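Local structure of design construct XXA_GVDQ (Synthetic construct, 6NZ1) at residues A44-V47 against E48-A52; A58-V61 against E62-A66. The protein is a computationally designed helical protein that assembles into a homotrimer, one of a set of closely related designs that adopt structurally divergent folds. All blocks are in the same frame, centred on the assembly; numbering follows the deposited sequence.

In the fold
Both interactions are single-helix contacts on helix 29-73, the long central helix of each subunit, with interaction 1 ending before interaction 2 begins; their centres lie about 21 Å apart. Each joins an apolar i to i+4 pair facing the other subunits to a water-bridged glutamate nearer solvent. Interaction 1, about 6 Å from the centre of the chain, is the more buried, pairs isoleucine with isoleucine and lies beside helix 6-25. Interaction 2, about 17 Å out and only partly buried, pairs isoleucine with leucine and is flanked by helix 78-94. The polar edges differ too: a doubtful, overly close salt bridge joins Arg51 to Glu48, whereas Arg65 extends clear of Glu62.

Interaction 1: residues A44-V47 against E48-A52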
loop_
_atom_site.group_PDB
_atom_site.type_symbol
_atom_site.label_atom_id
_atom_site.label_comp_id
_atom_site.label_asym_id
_atom_site.label_seq_id
_atom_site.Cartn_x
_atom_site.Cartn_y
_atom_site.Cartn_z
ATOM N N ALA B 44 -4.761 -12.418 -3.122
ATOM C CA ALA B 44 -6.060 -11.787 -2.929
ATOM C C ALA B 44 -6.069 -10.911 -1.685
ATOM O O ALA B 44 -6.759 -9.886 -1.647
ATOM C CB ALA B 44 -7.142 -12.855 -2.838
ATOM N N GLN B 45 -5.311 -11.295 -0.661
ATOM C CA GLN B 45 -5.220 -10.481 0.540
ATOM C C GLN B 45 -4.284 -9.295 0.349
ATOM O O GLN B 45 -4.534 -8.226 0.913
ATOM C CB GLN B 45 -4.749 -11.331 1.719
ATOM C CG GLN B 45 -5.742 -12.406 2.160
ATOM C CD GLN B 45 -6.983 -11.821 2.797
ATOM O OE1 GLN B 45 -6.906 -10.822 3.507
ATOM N NE2 GLN B 45 -8.132 -12.444 2.554
ATOM N N ILE B 46 -3.214 -9.463 -0.431
ATOM C CA ILE B 46 -2.336 -8.343 -0.763
ATOM C C ILE B 46 -3.114 -7.276 -1.522
ATOM O O ILE B 46 -3.007 -6.079 -1.237
ATOM C CB ILE B 46 -1.123 -8.846 -1.576
ATOM C CG1 ILE B 46 -0.227 -9.719 -0.688
ATOM C CG2 ILE B 46 -0.351 -7.683 -2.167
ATOM C CD1 ILE B 46 1.098 -10.105 -1.303
ATOM N N VAL B 47 -3.926 -7.695 -2.487
ATOM C CA VAL B 47 -4.746 -6.749 -3.230
ATOM C C VAL B 47 -5.724 -6.022 -2.304
ATOM O O VAL B 47 -5.919 -4.808 -2.420
ATOM C CB VAL B 47 -5.462 -7.493 -4.372
ATOM C CG1 VAL B 47 -6.455 -6.602 -5.085
ATOM C CG2 VAL B 47 -4.418 -8.062 -5.330
ATOM N N GLU B 48 -6.367 -6.742 -1.385
ATOM C CA GLU B 48 -7.306 -6.081 -0.486
ATOM C C GLU B 48 -6.610 -5.008 0.335
ATOM O O GLU B 48 -7.155 -3.918 0.540
ATOM C CB GLU B 48 -7.966 -7.093 0.446
ATOM C CG GLU B 48 -8.954 -8.017 -0.215
ATOM C CD GLU B 48 -10.031 -7.288 -0.982
ATOM O OE1 GLU B 48 -11.111 -7.053 -0.404
ATOM O OE2 GLU B 48 -9.813 -6.965 -2.168
ATOM N N ALA B 49 -5.406 -5.295 0.813
ATOM C CA ALA B 49 -4.667 -4.310 1.579
ATOM C C ALA B 49 -4.368 -3.069 0.747
ATOM O O ALA B 49 -4.539 -1.939 1.221
ATOM C CB ALA B 49 -3.377 -4.927 2.112
ATOM N N ILE B 50 -3.896 -3.253 -0.487
ATOM C CA ILE B 50 -3.532 -2.118 -1.329
ATOM C C ILE B 50 -4.751 -1.257 -1.626
ATOM O O ILE B 50 -4.661 -0.027 -1.655
ATOM C CB ILE B 50 -2.849 -2.614 -2.616
ATOM C CG1 ILE B 50 -1.461 -3.124 -2.261
ATOM C CG2 ILE B 50 -2.775 -1.508 -3.653
ATOM C CD1 ILE B 50 -0.669 -3.658 -3.411
ATOM N N ARG B 51 -5.909 -1.882 -1.844
ATOM C CA ARG B 51 -7.128 -1.115 -2.085
ATOM C C ARG B 51 -7.482 -0.256 -0.876
ATOM O O ARG B 51 -7.846 0.913 -1.018
ATOM C CB ARG B 51 -8.278 -2.059 -2.427
ATOM C CG ARG B 51 -8.069 -2.847 -3.732
ATOM C CD ARG B 51 -9.393 -3.227 -4.440
ATOM N NE ARG B 51 -10.543 -3.045 -3.567
ATOM C CZ ARG B 51 -11.261 -4.037 -3.067
ATOM N NH1 ARG B 51 -10.959 -5.294 -3.372
ATOM N NH2 ARG B 51 -12.280 -3.769 -2.266
ATOM N N ALA B 52 -7.381 -0.831 0.320
ATOM C CA ALA B 52 -7.584 -0.070 1.542
ATOM C C ALA B 52 -6.588 1.071 1.642
ATOM O O ALA B 52 -6.962 2.215 1.907
ATOM C CB ALA B 52 -7.468 -0.995 2.744
HETATM O O HOH W 1 -9.133 -9.435 -3.246
#
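Ile46 and Ile50 meet one helical turn apart on the inward face of helix 29-73, within the trimeric helical bundle. Contact runs from the CG2 branch of Ile46 to the far end of Ile50, where CG2 and Ile50 CD1 are 4.2 Å apart. With CG1 of Ile50 anti to its own carbonyl carbon (chi1 -72°) and the chain extended beyond, that arm turns back along the helix and brings CG1 within 3.5 Å of Ile46 O. The same two positions face the other subunits: Ile46 packs on Ile46 of both neighbours, and Ile50 on Ile50 of the third subunit. Spacing by four residues on a face shared between subunits is consistent with a coiled-coil core.

The adjoining face is less apolar. Val47 places CG1 alongside the aliphatic part of Arg51, 4.3 Å from Arg51 CG, while Val47 O accepts the backbone N-H of Arg51. The Arg51 chain bends at chi3 and its guanidinium meets the Glu48 carboxylate in a salt bridge modelled too close, its geometry doubtful. Glu48 CG reaches back to 3.2 Å from Ala44 O, and the bend at chi2 (-54°) then turns the carboxylate outward along the flank. Ala44 O receives two donors: the N-H of Glu48 from above the carbonyl plane, and a water 2.9 Å from that oxygen which also donates to Glu48 OE2 at 2.8 Å.

Interaction 2: residues A58-V61 against E62-A66; sequences AQIV and EILRA
Leu64 and Ile60 run alongside each other with their ends directed alike, one turn apart on helix 29-73. From the backbone outward, Leu64 CB sits 3.6 Å from both Ile60 O and Val61 O. The next atom, Leu64 CG, comes closer, 3.3 Å from Ile60 O, the oxygen that also takes the backbone hydrogen bond from Leu64 N (2.8 Å), in the plane of that carbonyl. CG lies anti to the carbonyl carbon of Leu64 (chi1 -67°), a torsion that turns the branch back along the helix. At the tip, Leu64 CD1 reaches Ile60 CG2 at 4.2 Å. Each residue packs on its counterpart in the second subunit, and Ile60 also meets Leu91 of the third. Trimming Leu64 to alanine would probably take from Ile60 CG2 its neighbour one turn on and open a gap against Leu64 of the second subunit.

Away from this seam, Glu62 bends at chi2, and a water donates both to its OE2 (2.7 Å) and to Ala58 O (2.9 Å). Val61 packs on Leu88 and Leu91 of helix 78-94 in its own chain. Apolar residues four apart, meeting their own copies across subunits, fit the core of a trimeric coiled coil jacketed by outer helices.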
loop_
_atom_site.group_PDB
_atom_site.type_symbol
_atom_site.label_atom_id
_atom_site.label_comp_id
_atom_site.label_asym_id
_atom_site.label_seq_id
_atom_site.Cartn_x
_atom_site.Cartn_y
_atom_site.Cartn_z
ATOM N N ALA B 58 -6.501 8.536 -0.397
ATOM C CA ALA B 58 -7.473 9.449 -0.975
ATOM C C ALA B 58 -8.164 10.255 0.114
ATOM O O ALA B 58 -8.379 11.462 -0.033
ATOM C CB ALA B 58 -8.484 8.658 -1.799
ATOM N N GLN B 59 -8.519 9.598 1.213
ATOM C CA GLN B 59 -9.171 10.282 2.316
ATOM C C GLN B 59 -8.210 11.215 3.017
ATOM O O GLN B 59 -8.627 12.237 3.560
ATOM C CB GLN B 59 -9.723 9.258 3.300
ATOM C CG GLN B 59 -10.556 9.814 4.426
ATOM C CD GLN B 59 -11.737 10.645 3.978
ATOM O OE1 GLN B 59 -12.271 11.422 4.755
ATOM N NE2 GLN B 59 -12.169 10.465 2.741
ATOM N N ILE B 60 -6.927 10.883 3.018
ATOM C CA ILE B 60 -5.958 11.796 3.590
ATOM C C ILE B 60 -5.901 13.070 2.767
ATOM O O ILE B 60 -5.833 14.171 3.316
ATOM C CB ILE B 60 -4.591 11.111 3.700
ATOM C CG1 ILE B 60 -4.618 10.129 4.870
ATOM C CG2 ILE B 60 -3.527 12.128 3.886
ATOM C CD1 ILE B 60 -3.376 9.336 5.074
ATOM N N VAL B 61 -5.922 12.944 1.442
ATOM C CA VAL B 61 -5.937 14.121 0.583
ATOM C C VAL B 61 -7.142 14.998 0.902
ATOM O O VAL B 61 -7.065 16.232 0.873
ATOM C CB VAL B 61 -5.918 13.675 -0.890
ATOM C CG1 VAL B 61 -6.338 14.772 -1.801
ATOM C CG2 VAL B 61 -4.554 13.225 -1.281
ATOM N N GLU B 62 -8.278 14.385 1.199
ATOM C CA GLU B 62 -9.453 15.185 1.506
ATOM C C GLU B 62 -9.240 15.974 2.782
ATOM O O GLU B 62 -9.601 17.154 2.864
ATOM C CB GLU B 62 -10.677 14.290 1.616
ATOM C CG GLU B 62 -11.096 13.665 0.279
ATOM C CD GLU B 62 -11.342 14.693 -0.844
ATOM O OE1 GLU B 62 -12.337 15.442 -0.784
ATOM O OE2 GLU B 62 -10.558 14.742 -1.806
ATOM N N ILE B 63 -8.641 15.345 3.781
ATOM C CA ILE B 63 -8.349 16.046 5.018
ATOM C C ILE B 63 -7.340 17.141 4.762
ATOM O O ILE B 63 -7.414 18.230 5.339
ATOM C CB ILE B 63 -7.842 15.059 6.076
ATOM C CG1 ILE B 63 -8.926 14.065 6.440
ATOM C CG2 ILE B 63 -7.362 15.778 7.321
ATOM C CD1 ILE B 63 -8.345 12.789 7.071
ATOM N N LEU B 64 -6.376 16.875 3.898
ATOM C CA LEU B 64 -5.384 17.895 3.628
ATOM C C LEU B 64 -6.014 19.086 2.932
ATOM O O LEU B 64 -5.616 20.225 3.173
ATOM C CB LEU B 64 -4.256 17.328 2.778
ATOM C CG LEU B 64 -3.296 16.270 3.320
ATOM C CD1 LEU B 64 -2.422 15.761 2.151
ATOM C CD2 LEU B 64 -2.415 16.784 4.436
ATOM N N ARG B 65 -6.986 18.848 2.053
ATOM C CA ARG B 65 -7.673 19.959 1.408
ATOM C C ARG B 65 -8.468 20.779 2.415
ATOM O O ARG B 65 -8.487 22.010 2.337
ATOM C CB ARG B 65 -8.601 19.443 0.312
ATOM C CG ARG B 65 -9.444 20.527 -0.383
ATOM C CD ARG B 65 -8.547 21.493 -1.119
ATOM N NE ARG B 65 -9.199 22.680 -1.665
ATOM C CZ ARG B 65 -9.201 23.864 -1.071
ATOM N NH1 ARG B 65 -8.615 23.996 0.108
ATOM N NH2 ARG B 65 -9.776 24.907 -1.657
ATOM N N ALA B 66 -9.153 20.110 3.344
ATOM C CA ALA B 66 -9.929 20.815 4.355
ATOM C C ALA B 66 -9.022 21.643 5.244
ATOM O O ALA B 66 -9.389 22.743 5.667
ATOM C CB ALA B 66 -10.732 19.824 5.197
HETATM O O HOH W 2 -9.226 12.480 -2.580
#